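Local coordinates for protein aminotransferase, class III (Deinococcus radiodurans, PDB 3I4J) that probably transfers amino groups between substrates with pyridoxal phosphate as cofactor, at residues L263-A268 with L307-I312; S71-E76 with V301-G306; G37-N42 with M237-S242; W93-S96 with E100-E103. The protein carries 1 engineered substitution. All coordinates share one frame; numbering follows the deposited sequence.

How the interactions relate
Interactions 1 and 2 share helix 300-315 and lie about 10 Å apart between centres. They meet where Ala268 CB touches Ala305 CB at 3.6 Å. Interaction 3 is about 11 Å from interaction 1, and its Val40 CG1 lies 3.4 Å from Gly266 N. Interaction 4 touches interaction 2, where Leu74 CD1 reaches Ala94 CB at 4.2 Å; their centres are about 15 Å apart. Interactions 3 and 4 do not touch; their nearest atoms are about 10 Å apart. Lys261, two residues before 263-268, is probably the cofactor lysine of this family. The turn of interaction 4 is probably part of the cofactor-phosphate site, as in relatives; a sulfate lies about 4 Å from Glu100.

Interaction 1 of 4, residues L263-A268 with L307-I312; sequences LAAGYA and LSVLDI
A buried apolar contact joins Val309 on helix 300-315 to the tight turn Ala264-Tyr267, in the loop between strands 256-259 and 271-275. The turn is a type I' beta turn, closed by a hydrogen bond from Tyr267 N to Ala264 O of 2.9 Å. From 307-312, Val309 alone makes the close contacts, and its two methyls divide the work. CG1 is anti to the backbone N (chi1 167°), which places it beside the start of the turn. There Val309 CG1 lies 3.8 Å from Leu263 O and 3.9 Å from Ala265 CB. The other methyl rests on the Ala264 peptide, with Val309 CG2 3.5 Å from Ala264 O. The same CG2 approaches Tyr267 CD2 at 4.1 Å, obliquely to the ring. Ala264 O also sits at the edge of that ring, in its plane. No hydrogen bond crosses the contact; it is held by methyl groups against carbonyls and carbons. Gly266 has a positive phi (87°), and a CB there would jam against the carbonyl O of Ala265. Its N-H is bonded to Tyr296 OH of the second subunit. Tyr267 OH is hydrogen-bonded to Gly44 O and Arg47 N. Around the contact, Tyr267 packs on Val50 of helix 48-60, and Leu263 leans on Tyr77 of helix 72-84. The turn is thus set against helix 300-315, with helices 48-60 and 72-84 alongside and the other subunit beyond.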
loop_
_atom_site.group_PDB
_atom_site.type_symbol
_atom_site.label_atom_id
_atom_site.label_comp_id
_atom_site.label_asym_id
_atom_site.label_seq_id
_atom_site.Cartn_x
_atom_site.Cartn_y
_atom_site.Cartn_z
ATOM N N LEU C 263 -9.182 -9.762 1.220
ATOM C CA LEU C 263 -8.211 -10.701 1.768
ATOM C C LEU C 263 -8.139 -10.580 3.293
ATOM O O LEU C 263 -8.223 -11.584 4.002
ATOM C CB LEU C 263 -6.832 -10.467 1.136
ATOM C CG LEU C 263 -5.859 -11.649 1.143
ATOM C CD1 LEU C 263 -6.543 -12.883 0.559
ATOM C CD2 LEU C 263 -4.613 -11.306 0.330
ATOM N N ALA C 264 -7.973 -9.358 3.796
ATOM C CA ALA C 264 -7.945 -9.129 5.240
ATOM C C ALA C 264 -9.248 -8.434 5.663
ATOM O O ALA C 264 -9.381 -7.957 6.790
ATOM C CB ALA C 264 -6.728 -8.283 5.633
ATOM N N ALA C 265 -10.193 -8.370 4.726
ATOM C CA ALA C 265 -11.523 -7.794 4.954
ATOM C C ALA C 265 -11.616 -6.486 5.745
ATOM O O ALA C 265 -12.492 -6.336 6.600
ATOM C CB ALA C 265 -12.420 -8.851 5.608
ATOM N N GLY C 266 -10.718 -5.549 5.462
ATOM C CA GLY C 266 -10.743 -4.264 6.138
ATOM C C GLY C 266 -9.987 -4.178 7.451
ATOM O O GLY C 266 -9.908 -3.102 8.043
ATOM N N TYR C 267 -9.429 -5.293 7.915
ATOM C CA TYR C 267 -8.696 -5.305 9.179
ATOM C C TYR C 267 -7.229 -4.916 9.042
ATOM O O TYR C 267 -6.595 -4.502 10.010
ATOM C CB TYR C 267 -8.849 -6.683 9.842
ATOM C CG TYR C 267 -10.251 -6.844 10.389
ATOM C CD1 TYR C 267 -10.584 -6.333 11.646
ATOM C CD2 TYR C 267 -11.278 -7.353 9.594
ATOM C CE1 TYR C 267 -11.896 -6.307 12.091
ATOM C CE2 TYR C 267 -12.607 -7.332 10.033
ATOM C CZ TYR C 267 -12.905 -6.800 11.283
ATOM O OH TYR C 267 -14.211 -6.706 11.717
ATOM N N ALA C 268 -6.700 -5.029 7.830
ATOM C CA ALA C 268 -5.316 -4.673 7.575
ATOM C C ALA C 268 -5.099 -4.510 6.078
ATOM O O ALA C 268 -5.810 -5.114 5.273
ATOM C CB ALA C 268 -4.376 -5.750 8.134
ATOM N N LEU C 307 -4.928 -14.228 8.116
ATOM C CA LEU C 307 -5.115 -15.588 8.624
ATOM C C LEU C 307 -6.348 -15.697 9.523
ATOM O O LEU C 307 -7.109 -16.662 9.432
ATOM C CB LEU C 307 -3.864 -16.035 9.393
ATOM C CG LEU C 307 -3.864 -17.456 9.974
ATOM C CD1 LEU C 307 -4.022 -18.478 8.853
ATOM C CD2 LEU C 307 -2.563 -17.691 10.725
ATOM N N SER C 308 -6.546 -14.712 10.395
ATOM C CA SER C 308 -7.695 -14.719 11.295
ATOM C C SER C 308 -8.985 -14.580 10.490
ATOM O O SER C 308 -9.990 -15.233 10.779
ATOM C CB SER C 308 -7.580 -13.579 12.314
ATOM O OG SER C 308 -8.700 -13.557 13.187
ATOM N N VAL C 309 -8.956 -13.723 9.477
ATOM C CA VAL C 309 -10.122 -13.522 8.626
ATOM C C VAL C 309 -10.440 -14.826 7.893
ATOM O O VAL C 309 -11.600 -15.205 7.766
ATOM C CB VAL C 309 -9.875 -12.389 7.598
ATOM C CG1 VAL C 309 -10.961 -12.399 6.523
ATOM C CG2 VAL C 309 -9.868 -11.036 8.316
ATOM N N LEU C 310 -9.405 -15.516 7.426
ATOM C CA LEU C 310 -9.603 -16.781 6.729
ATOM C C LEU C 310 -10.245 -17.817 7.657
ATOM O O LEU C 310 -11.138 -18.558 7.238
ATOM C CB LEU C 310 -8.272 -17.304 6.186
ATOM C CG LEU C 310 -8.327 -18.619 5.400
ATOM C CD1 LEU C 310 -9.282 -18.488 4.211
ATOM C CD2 LEU C 310 -6.927 -18.987 4.935
ATOM N N ASP C 311 -9.799 -17.870 8.912
ATOM C CA ASP C 311 -10.373 -18.813 9.877
ATOM C C ASP C 311 -11.882 -18.612 9.968
ATOM O O ASP C 311 -12.651 -19.572 10.011
ATOM C CB ASP C 311 -9.789 -18.609 11.285
ATOM C CG ASP C 311 -8.341 -19.046 11.405
ATOM O OD1 ASP C 311 -7.934 -20.005 10.723
ATOM O OD2 ASP C 311 -7.609 -18.438 12.210
ATOM N N ILE C 312 -12.292 -17.347 10.009
ATOM C CA ILE C 312 -13.697 -16.979 10.106
ATOM C C ILE C 312 -14.475 -17.319 8.834
ATOM O O ILE C 312 -15.578 -17.872 8.896
ATOM C CB ILE C 312 -13.819 -15.473 10.411
ATOM C CG1 ILE C 312 -13.229 -15.192 11.797
ATOM C CG2 ILE C 312 -15.271 -15.027 10.331
ATOM C CD1 ILE C 312 -13.105 -13.716 12.136
#

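Interaction 2 of 4, residues S71-E76 with V301-G306; sequences SDVLEE and VSVAAG
Val303 of helix 300-315 presses its two methyls against the first turn of helix 72-84. CG1 does most of the touching. It lies 3.6 Å from Val73 O and 3.7 Å from Leu74 CA, so its closest partners are backbone atoms. The Val73 methyls are looser, with Val73 CG2 4.3 Å from Val303 CG1. The second methyl, Val303 CG2, meets Leu74 CD1 at 4.0 Å. These two side chains cross at about a right angle. Leu74 has CG anti to its backbone N (chi1 -179°), which brings CD1 beside the valine. Next outward is Ser71, the N-cap of helix 72-84. Its OG accepts a hydrogen bond from Leu74 N at 3.2 Å and so fixes the turn on which Val303 rests. Ser71 itself pairs in a parallel ladder with a strand of the second subunit. Farther out, Gln57 of helix 48-60 packs on both Val73 and Ala304, and Pro300 packs on Val73. No hydrogen bond crosses between the two helices; methyls meet carbons and one carbonyl oxygen. The contact therefore rests on shape: one branched residue fitted against the backbone of Val73 and Leu74, in a first turn whose Leu74 N-H is capped by Ser71.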
loop_
_atom_site.group_PDB
_atom_site.type_symbol
_atom_site.label_atom_id
_atom_site.label_comp_id
_atom_site.label_asym_id
_atom_site.label_seq_id
_atom_site.Cartn_x
_atom_site.Cartn_y
_atom_site.Cartn_z
ATOM N N SER C 71 8.396 -15.242 7.716
ATOM C CA SER C 71 7.899 -15.318 9.087
ATOM C C SER C 71 7.023 -16.547 9.222
ATOM O O SER C 71 6.439 -17.002 8.241
ATOM C CB SER C 71 7.092 -14.067 9.451
ATOM O OG SER C 71 5.891 -13.973 8.701
ATOM N N ASP C 72 6.926 -17.090 10.430
ATOM C CA ASP C 72 6.102 -18.271 10.621
ATOM C C ASP C 72 4.640 -18.016 10.250
ATOM O O ASP C 72 3.984 -18.893 9.691
ATOM C CB ASP C 72 6.231 -18.814 12.059
ATOM C CG ASP C 72 5.969 -17.767 13.128
ATOM O OD1 ASP C 72 5.767 -16.576 12.800
ATOM O OD2 ASP C 72 5.973 -18.152 14.322
ATOM N N VAL C 73 4.131 -16.815 10.523
ATOM C CA VAL C 73 2.742 -16.524 10.178
ATOM C C VAL C 73 2.524 -16.446 8.668
ATOM O O VAL C 73 1.471 -16.847 8.179
ATOM C CB VAL C 73 2.228 -15.219 10.842
ATOM C CG1 VAL C 73 2.237 -15.387 12.339
ATOM C CG2 VAL C 73 3.078 -14.026 10.428
ATOM N N LEU C 74 3.508 -15.937 7.930
ATOM C CA LEU C 74 3.378 -15.858 6.479
ATOM C C LEU C 74 3.429 -17.276 5.915
ATOM O O LEU C 74 2.645 -17.631 5.035
ATOM C CB LEU C 74 4.504 -15.015 5.868
ATOM C CG LEU C 74 4.469 -14.834 4.342
ATOM C CD1 LEU C 74 3.123 -14.258 3.918
ATOM C CD2 LEU C 74 5.605 -13.917 3.896
ATOM N N GLU C 75 4.360 -18.083 6.425
ATOM C CA GLU C 75 4.490 -19.471 5.980
ATOM C C GLU C 75 3.175 -20.209 6.210
ATOM O O GLU C 75 2.707 -20.957 5.348
ATOM C CB GLU C 75 5.596 -20.190 6.760
ATOM C CG GLU C 75 7.007 -19.680 6.523
ATOM C CD GLU C 75 7.483 -19.907 5.104
ATOM O OE1 GLU C 75 7.005 -20.870 4.458
ATOM O OE2 GLU C 75 8.346 -19.135 4.642
ATOM N N GLU C 76 2.588 -20.006 7.386
ATOM C CA GLU C 76 1.335 -20.660 7.735
ATOM C C GLU C 76 0.197 -20.166 6.851
ATOM O O GLU C 76 -0.524 -20.958 6.243
ATOM C CB GLU C 76 0.994 -20.403 9.204
ATOM C CG GLU C 76 -0.303 -21.047 9.664
ATOM C CD GLU C 76 -0.611 -20.772 11.126
ATOM O OE1 GLU C 76 0.196 -20.081 11.790
ATOM O OE2 GLU C 76 -1.660 -21.249 11.610
ATOM N N VAL C 301 1.899 -8.507 11.064
ATOM C CA VAL C 301 0.621 -8.191 11.683
ATOM C C VAL C 301 -0.507 -8.223 10.664
ATOM O O VAL C 301 -1.604 -8.699 10.958
ATOM C CB VAL C 301 0.639 -6.811 12.371
ATOM C CG1 VAL C 301 -0.655 -6.606 13.139
ATOM C CG2 VAL C 301 1.824 -6.720 13.321
ATOM N N SER C 302 -0.236 -7.715 9.465
ATOM C CA SER C 302 -1.251 -7.699 8.418
ATOM C C SER C 302 -1.555 -9.118 7.950
ATOM O O SER C 302 -2.700 -9.450 7.661
ATOM C CB SER C 302 -0.785 -6.835 7.248
ATOM O OG SER C 302 -0.704 -5.475 7.649
ATOM N N VAL C 303 -0.524 -9.950 7.884
ATOM C CA VAL C 303 -0.700 -11.339 7.473
ATOM C C VAL C 303 -1.520 -12.071 8.537
ATOM O O VAL C 303 -2.400 -12.870 8.213
ATOM C CB VAL C 303 0.670 -12.023 7.267
ATOM C CG1 VAL C 303 0.496 -13.524 7.028
ATOM C CG2 VAL C 303 1.375 -11.390 6.069
ATOM N N ALA C 304 -1.240 -11.790 9.807
ATOM C CA ALA C 304 -1.986 -12.409 10.898
ATOM C C ALA C 304 -3.467 -12.042 10.773
ATOM O O ALA C 304 -4.341 -12.848 11.078
ATOM C CB ALA C 304 -1.435 -11.936 12.250
ATOM N N ALA C 305 -3.745 -10.816 10.331
ATOM C CA ALA C 305 -5.122 -10.374 10.158
ATOM C C ALA C 305 -5.771 -11.215 9.064
ATOM O O ALA C 305 -6.913 -11.655 9.204
ATOM C CB ALA C 305 -5.161 -8.895 9.784
ATOM N N GLY C 306 -5.032 -11.430 7.977
ATOM C CA GLY C 306 -5.538 -12.235 6.880
ATOM C C GLY C 306 -5.840 -13.648 7.342
ATOM O O GLY C 306 -6.888 -14.204 7.013
#

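Interaction 3 of 4, residues G37-N42 with M237-S242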
loop_
_atom_site.group_PDB
_atom_site.type_symbol
_atom_site.label_atom_id
_atom_site.label_comp_id
_atom_site.label_asym_id
_atom_site.label_seq_id
_atom_site.Cartn_x
_atom_site.Cartn_y
_atom_site.Cartn_z
ATOM N N GLY C 37 -18.244 -0.986 2.389
ATOM C CA GLY C 37 -17.285 0.075 2.152
ATOM C C GLY C 37 -17.143 0.126 0.638
ATOM O O GLY C 37 -17.963 0.730 -0.059
ATOM N N ALA C 38 -16.102 -0.522 0.130
ATOM C CA ALA C 38 -15.858 -0.599 -1.308
ATOM C C ALA C 38 -15.576 -2.073 -1.579
ATOM O O ALA C 38 -14.545 -2.429 -2.152
ATOM C CB ALA C 38 -14.649 0.258 -1.688
ATOM N N LEU C 39 -16.517 -2.915 -1.156
ATOM C CA LEU C 39 -16.416 -4.365 -1.280
ATOM C C LEU C 39 -15.142 -4.844 -0.595
ATOM O O LEU C 39 -14.399 -5.675 -1.115
ATOM C CB LEU C 39 -16.459 -4.798 -2.752
ATOM C CG LEU C 39 -17.890 -5.009 -3.265
ATOM C CD1 LEU C 39 -18.667 -3.703 -3.241
ATOM C CD2 LEU C 39 -17.840 -5.562 -4.671
ATOM N N VAL C 40 -14.922 -4.305 0.602
ATOM C CA VAL C 40 -13.754 -4.615 1.418
ATOM C C VAL C 40 -14.090 -5.397 2.693
ATOM O O VAL C 40 -13.465 -6.416 2.985
ATOM C CB VAL C 40 -13.025 -3.310 1.858
ATOM C CG1 VAL C 40 -11.949 -3.626 2.895
ATOM C CG2 VAL C 40 -12.407 -2.620 0.658
ATOM N N ALA C 41 -15.081 -4.918 3.446
ATOM C CA ALA C 41 -15.456 -5.539 4.724
ATOM C C ALA C 41 -16.284 -6.814 4.598
ATOM O O ALA C 41 -17.428 -6.880 5.059
ATOM C CB ALA C 41 -16.194 -4.519 5.593
ATOM N N ASN C 42 -15.676 -7.836 4.013
ATOM C CA ASN C 42 -16.340 -9.115 3.779
ATOM C C ASN C 42 -16.885 -9.878 4.983
ATOM O O ASN C 42 -17.873 -10.596 4.850
ATOM C CB ASN C 42 -15.409 -10.032 2.986
ATOM C CG ASN C 42 -15.198 -9.558 1.557
ATOM O OD1 ASN C 42 -15.620 -8.463 1.182
ATOM N ND2 ASN C 42 -14.527 -10.381 0.756
ATOM N N MET C 237 -12.268 -14.476 -2.593
ATOM C CA MET C 237 -12.472 -14.794 -1.186
ATOM C C MET C 237 -13.921 -14.971 -0.723
ATOM O O MET C 237 -14.306 -14.487 0.343
ATOM C CB MET C 237 -11.750 -13.757 -0.310
ATOM C CG MET C 237 -10.231 -13.662 -0.581
ATOM S SD MET C 237 -9.317 -15.253 -0.617
ATOM C CE MET C 237 -9.216 -15.512 -2.356
ATOM N N GLY C 238 -14.710 -15.681 -1.528
ATOM C CA GLY C 238 -16.096 -15.953 -1.180
ATOM C C GLY C 238 -17.139 -14.950 -1.631
ATOM O O GLY C 238 -18.332 -15.252 -1.633
ATOM N N ARG C 239 -16.686 -13.761 -2.010
ATOM C CA ARG C 239 -17.558 -12.679 -2.457
ATOM C C ARG C 239 -18.646 -13.144 -3.436
ATOM O O ARG C 239 -19.822 -12.800 -3.289
ATOM C CB ARG C 239 -16.700 -11.596 -3.121
ATOM C CG ARG C 239 -17.404 -10.288 -3.424
ATOM C CD ARG C 239 -17.420 -9.383 -2.195
ATOM N NE ARG C 239 -18.784 -9.026 -1.883
ATOM C CZ ARG C 239 -19.187 -8.382 -0.799
ATOM N NH1 ARG C 239 -18.327 -7.986 0.139
ATOM N NH2 ARG C 239 -20.476 -8.158 -0.651
ATOM N N CYS C 240 -18.247 -13.927 -4.431
ATOM C CA CYS C 240 -19.183 -14.402 -5.441
ATOM C C CYS C 240 -19.717 -15.815 -5.218
ATOM O O CYS C 240 -20.106 -16.490 -6.174
ATOM C CB CYS C 240 -18.531 -14.304 -6.823
ATOM S SG CYS C 240 -18.246 -12.595 -7.371
ATOM N N GLY C 241 -19.738 -16.255 -3.962
ATOM C CA GLY C 241 -20.245 -17.581 -3.642
ATOM C C GLY C 241 -19.308 -18.734 -3.950
ATOM O O GLY C 241 -19.742 -19.886 -4.047
ATOM N N SER C 242 -18.023 -18.424 -4.092
ATOM C CA SER C 242 -16.990 -19.416 -4.390
ATOM C C SER C 242 -15.662 -18.862 -3.858
ATOM O O SER C 242 -15.478 -17.644 -3.812
ATOM C CB SER C 242 -16.911 -19.626 -5.909
ATOM O OG SER C 242 -15.857 -20.501 -6.275
HETATM O O HOH W 1 -13.644 -12.540 2.357
#
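One direct hydrogen bond, one water bridge and one packing contact join Asn42 and Leu39 to the loop 237-242, whose Gly238-Gly241 is a type I beta turn. The direct bond runs from Arg239 NH1 to Asn42 OD1, 2.9 Å long and bent (N-H...O angle 141°). Asn42 CG, anti to the carbonyl carbon, turns the amide to the arginine. OD1 lies at the edge of the guanidinium, near its plane. Seen from the amide the fit is different: NH1 stands 55° out of the carbonyl plane. The two flat groups are accordingly turned 70° against each other. The other end of the amide uses water. Asn42 ND2 donates to water 1 at 2.8 Å, and that water donates to Met237 O at 2.9 Å. Leu39 packs over one face of the guanidinium, offset toward its rim, with Leu39 CG 4.3 Å from Arg239 NE. With an alanine in place of Asn42, Arg239 NH1 would probably be left with its weak bond to Ser36 OG as side-chain partner, and the water bridge to Met237 O would be lost. Nearby, Ala38 O accepts from NZ of Lys261, the probable cofactor lysine, so the contact borders the active site. The chemistry implies a buried arginine held by several neutral oxygens, among them Asn42 OD1, Pro405 O and Leu351 O. Its positive charge is probably stabilised by the dipoles of these oxygens.

Interaction 4 of 4, residues W93-S96 with E100-E103; sequences WAVS and EATE
The contact spans the turn from strand 91-95 into helix 98-115, between Val95, Ser96 and Glu100; in pyridoxal-phosphate enzymes of this fold the turn usually binds the cofactor phosphate. Glu100 reaches back from the first turn of the helix to the backbone before it. Its OE1 accepts a hydrogen bond from Ser96 N at 2.9 Å, with an N-H...O angle of 146°. The N-H approaches nearly in line with the carboxylate C-O bond. Gly97 N also donates to this oxygen. Water 2 adds a third bond, donating to Glu100 OE1 at 3.0 Å; Ser96 OG lies 2.8 Å from the same water and is hydrogen-bonded to it. Three donors therefore grip one carboxylate oxygen. The torsions allow this: CG is anti to the carbonyl carbon (chi1 -64°), and the chain is extended beyond it. A leucine in place of Glu100 would probably leave the N-H groups of Ser96 and Gly97 without their shared acceptor and the turn freer to shift. Next to the polar part, Val95 CG2 packs against Ala101 CB at 3.7 Å. Val95 CB also lies 3.6 Å from Glu100 OE1, so the valine lines the carboxylate arm. A bound sulfate, probably from the crystallisation liquor, lies about 4 Å from the Glu100 side chain, consistent with an anion pocket nearby. Trp93 NE1 and Glu100 O both bond to Ser104 OG, linking strand and helix again. Strand 91-95 is an outermost strand of the mixed sheet within this chain and pairs with strand 271-275, while Ala101 packs on Val258 of strand 256-259, so the helix packs against the sheet.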
loop_
_atom_site.group_PDB
_atom_site.type_symbol
_atom_site.label_atom_id
_atom_site.label_comp_id
_atom_site.label_asym_id
_atom_site.label_seq_id
_atom_site.Cartn_x
_atom_site.Cartn_y
_atom_site.Cartn_z
ATOM N N TRP C 93 2.496 -14.347 -3.111
ATOM C CA TRP C 93 3.316 -13.144 -3.106
ATOM C C TRP C 93 2.457 -12.094 -2.402
ATOM O O TRP C 93 1.487 -11.586 -2.970
ATOM C CB TRP C 93 3.626 -12.718 -4.543
ATOM C CG TRP C 93 4.269 -11.363 -4.660
ATOM C CD1 TRP C 93 3.731 -10.246 -5.238
ATOM C CD2 TRP C 93 5.572 -10.990 -4.203
ATOM N NE1 TRP C 93 4.622 -9.201 -5.172
ATOM C CE2 TRP C 93 5.761 -9.630 -4.541
ATOM C CE3 TRP C 93 6.604 -11.676 -3.542
ATOM C CZ2 TRP C 93 6.942 -8.939 -4.241
ATOM C CZ3 TRP C 93 7.781 -10.988 -3.244
ATOM C CH2 TRP C 93 7.938 -9.632 -3.595
ATOM N N ALA C 94 2.811 -11.787 -1.157
ATOM C CA ALA C 94 2.046 -10.840 -0.359
ATOM C C ALA C 94 2.481 -9.394 -0.545
ATOM O O ALA C 94 3.672 -9.098 -0.602
ATOM C CB ALA C 94 2.146 -11.217 1.128
ATOM N N VAL C 95 1.497 -8.507 -0.654
ATOM C CA VAL C 95 1.748 -7.075 -0.774
ATOM C C VAL C 95 0.701 -6.334 0.062
ATOM O O VAL C 95 -0.103 -6.965 0.761
ATOM C CB VAL C 95 1.722 -6.585 -2.249
ATOM C CG1 VAL C 95 2.917 -7.153 -2.999
ATOM C CG2 VAL C 95 0.417 -6.978 -2.926
ATOM N N SER C 96 0.700 -5.005 -0.001
ATOM C CA SER C 96 -0.227 -4.219 0.808
ATOM C C SER C 96 -1.518 -3.773 0.127
ATOM O O SER C 96 -2.507 -3.503 0.805
ATOM C CB SER C 96 0.486 -2.982 1.363
ATOM O OG SER C 96 1.617 -3.346 2.132
ATOM N N GLU C 100 -0.653 -2.849 -6.223
ATOM C CA GLU C 100 0.676 -3.445 -6.123
ATOM C C GLU C 100 0.602 -4.897 -6.586
ATOM O O GLU C 100 1.502 -5.388 -7.266
ATOM C CB GLU C 100 1.183 -3.439 -4.676
ATOM C CG GLU C 100 1.407 -2.066 -4.056
ATOM C CD GLU C 100 2.027 -2.159 -2.667
ATOM O OE1 GLU C 100 1.601 -3.030 -1.877
ATOM O OE2 GLU C 100 2.936 -1.362 -2.357
ATOM N N ALA C 101 -0.480 -5.572 -6.209
ATOM C CA ALA C 101 -0.674 -6.979 -6.560
ATOM C C ALA C 101 -0.855 -7.168 -8.062
ATOM O O ALA C 101 -0.308 -8.101 -8.654
ATOM C CB ALA C 101 -1.880 -7.539 -5.815
ATOM N N THR C 102 -1.633 -6.276 -8.663
ATOM C CA THR C 102 -1.893 -6.310 -10.096
ATOM C C THR C 102 -0.617 -6.033 -10.883
ATOM O O THR C 102 -0.307 -6.728 -11.848
ATOM C CB THR C 102 -2.957 -5.274 -10.470
ATOM O OG1 THR C 102 -4.182 -5.589 -9.794
ATOM C CG2 THR C 102 -3.186 -5.264 -11.973
ATOM N N GLU C 103 0.121 -5.009 -10.477
ATOM C CA GLU C 103 1.366 -4.693 -11.156
ATOM C C GLU C 103 2.363 -5.843 -11.006
ATOM O O GLU C 103 3.124 -6.135 -11.933
ATOM C CB GLU C 103 1.955 -3.393 -10.606
ATOM C CG GLU C 103 1.094 -2.162 -10.897
ATOM C CD GLU C 103 0.808 -1.965 -12.385
ATOM O OE1 GLU C 103 1.773 -1.853 -13.172
ATOM O OE2 GLU C 103 -0.384 -1.917 -12.768
HETATM O O HOH W 2 3.629 -3.548 0.224
#